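PDB 2BJ0: acetylcholine-binding protein from Bulinus truncatus, which probably binds acetylcholine as a soluble pentamer resembling the extracellular ligand-binding domain of nicotinic acetylcholine receptors. Local coordinates for residues A[157-161]-A[174-178]. Numbering follows the deposited sequence.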
ATOM      1  N   GLY A 157      20.918 -21.508 -18.918  1.00 45.79           N
ATOM      2  CA  GLY A 157      20.506 -21.522 -20.314  1.00 45.56           C
ATOM      3  C   GLY A 157      19.055 -21.118 -20.520  1.00 45.79           C
ATOM      4  O   GLY A 157      18.412 -20.518 -19.642  1.00 45.85           O
ATOM      5  N   VAL A 158      18.545 -21.475 -21.690  1.00 44.91           N
ATOM      6  CA  VAL A 158      17.234 -21.062 -22.148  1.00 44.86           C
ATOM      7  C   VAL A 158      16.228 -22.181 -21.854  1.00 44.13           C
ATOM      8  O   VAL A 158      15.041 -22.063 -22.138  1.00 44.24           O
ATOM      9  CB  VAL A 158      17.347 -20.707 -23.673  1.00 45.07           C
ATOM     10  CG1 VAL A 158      16.062 -20.989 -24.475  1.00 46.11           C
ATOM     11  CG2 VAL A 158      17.814 -19.266 -23.842  1.00 44.93           C
ATOM     12  N   VAL A 159      16.709 -23.250 -21.237  1.00 43.45           N
ATOM     13  CA  VAL A 159      16.019 -24.537 -21.287  1.00 42.91           C
ATOM     14  C   VAL A 159      15.424 -25.041 -19.975  1.00 42.13           C
ATOM     15  O   VAL A 159      14.762 -26.086 -19.968  1.00 42.29           O
ATOM     16  CB  VAL A 159      16.989 -25.630 -21.815  1.00 43.35           C
ATOM     17  CG1 VAL A 159      17.331 -25.356 -23.272  1.00 42.00           C
ATOM     18  CG2 VAL A 159      18.270 -25.697 -20.922  1.00 43.35           C
ATOM     19  N   ASN A 160      15.652 -24.335 -18.872  1.00 40.79           N
ATOM     20  CA  ASN A 160      15.141 -24.823 -17.591  1.00 39.10           C
ATOM     21  C   ASN A 160      14.054 -24.048 -16.832  1.00 37.40           C
ATOM     22  O   ASN A 160      13.914 -24.190 -15.606  1.00 36.51           O
ATOM     23  CB  ASN A 160      16.293 -25.181 -16.680  1.00 39.89           C
ATOM     24  CG  ASN A 160      16.532 -26.659 -16.669  1.00 43.90           C
ATOM     25  OD1 ASN A 160      15.640 -27.450 -16.292  1.00 46.75           O
ATOM     26  ND2 ASN A 160      17.698 -27.066 -17.155  1.00 46.02           N
ATOM     27  N   ILE A 161      13.259 -23.297 -17.579  1.00 35.27           N
ATOM     28  CA  ILE A 161      12.145 -22.499 -17.034  1.00 33.76           C
ATOM     29  C   ILE A 161      11.095 -23.350 -16.306  1.00 33.89           C
ATOM     30  O   ILE A 161      10.588 -22.953 -15.246  1.00 32.41           O
ATOM     31  CB  ILE A 161      11.531 -21.628 -18.175  1.00 33.32           C
ATOM     32  CG1 ILE A 161      12.646 -20.815 -18.834  1.00 31.89           C
ATOM     33  CG2 ILE A 161      10.416 -20.695 -17.683  1.00 31.82           C
ATOM     34  CD1 ILE A 161      12.181 -19.803 -19.782  1.00 31.76           C
ATOM     35  N   SER A 174       5.662 -26.514 -22.815  1.00 36.15           N
ATOM     36  CA  SER A 174       7.033 -26.088 -23.139  1.00 35.95           C
ATOM     37  C   SER A 174       7.256 -24.670 -22.684  1.00 35.54           C
ATOM     38  O   SER A 174       6.299 -23.943 -22.435  1.00 35.69           O
ATOM     39  CB  SER A 174       7.242 -26.092 -24.639  1.00 35.96           C
ATOM     40  OG  SER A 174       6.208 -25.337 -25.229  1.00 36.76           O
ATOM     41  N   ALA A 175       8.521 -24.279 -22.607  1.00 34.75           N
ATOM     42  CA  ALA A 175       8.893 -22.943 -22.184  1.00 34.72           C
ATOM     43  C   ALA A 175      10.303 -22.687 -22.630  1.00 34.80           C
ATOM     44  O   ALA A 175      11.184 -23.502 -22.385  1.00 34.08           O
ATOM     45  CB  ALA A 175       8.775 -22.802 -20.637  1.00 34.05           C
ATOM     46  N   THR A 176      10.518 -21.565 -23.305  1.00 35.44           N
ATOM     47  CA  THR A 176      11.864 -21.115 -23.628  1.00 36.65           C
ATOM     48  C   THR A 176      11.939 -19.610 -23.442  1.00 36.63           C
ATOM     49  O   THR A 176      10.950 -18.967 -23.098  1.00 36.48           O
ATOM     50  CB  THR A 176      12.267 -21.475 -25.083  1.00 36.82           C
ATOM     51  OG1 THR A 176      11.336 -20.879 -25.993  1.00 38.33           O
ATOM     52  CG2 THR A 176      12.097 -22.979 -25.367  1.00 39.30           C
ATOM     53  N   GLN A 177      13.127 -19.059 -23.663  1.00 37.40           N
ATOM     54  CA  GLN A 177      13.312 -17.616 -23.708  1.00 37.96           C
ATOM     55  C   GLN A 177      14.214 -17.222 -24.863  1.00 38.90           C
ATOM     56  O   GLN A 177      15.050 -17.999 -25.312  1.00 38.72           O
ATOM     57  CB  GLN A 177      13.858 -17.094 -22.382  1.00 37.88           C
ATOM     58  CG  GLN A 177      15.332 -17.296 -22.138  1.00 37.43           C
ATOM     59  CD  GLN A 177      15.698 -16.993 -20.699  1.00 39.28           C
ATOM     60  OE1 GLN A 177      14.981 -17.408 -19.785  1.00 40.52           O
ATOM     61  NE2 GLN A 177      16.803 -16.269 -20.487  1.00 36.25           N
ATOM     62  N   SER A 178      14.017 -16.006 -25.339  1.00 39.55           N
ATOM     63  CA  SER A 178      14.806 -15.465 -26.400  1.00 41.34           C
ATOM     64  C   SER A 178      15.218 -14.031 -26.050  1.00 41.78           C
ATOM     65  O   SER A 178      14.441 -13.280 -25.456  1.00 41.02           O
ATOM     66  CB  SER A 178      13.989 -15.520 -27.688  1.00 41.31           C
ATOM     67  OG  SER A 178      14.443 -14.553 -28.601  1.00 44.97           O
TER
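Residues 157-161 are a curved part of the loop between strands 149-153 and 170-183, and bend against the extended strand segment 174-178. The CA atoms come nearest at Val158 and Gln177, 5.4 Å apart, and at Ile161 and Ala175, 6.1 Å apart. No backbone pairing joins the segments. Instead, Thr176 and Ser178 share backbone hydrogen bonds with Thr197 and Glu195 of strand 190-202. The contact is mainly van der Waals packing. The Val158 side chain lies alongside Thr176 and Gln177: its CG1 is 3.3 Å from Gln177 O and 3.9 Å from Thr176 CB, and its CG2 is 3.6 Å from Gln177 CG. The CA-to-CB bond of Ile161 points toward the strand, and the residue is buried. Its CB is 3.9 Å from Ala175 CB, and its CD1 is 3.6 Å from Thr176 O. Ile161 also touches Leu33 and Ile196. The loop thus covers the immunoglobulin-like beta sandwich at edge strand 170-183, with Ile161 reaching between strand 25-40 of one sheet and strands 170-183 and 190-202 of the other.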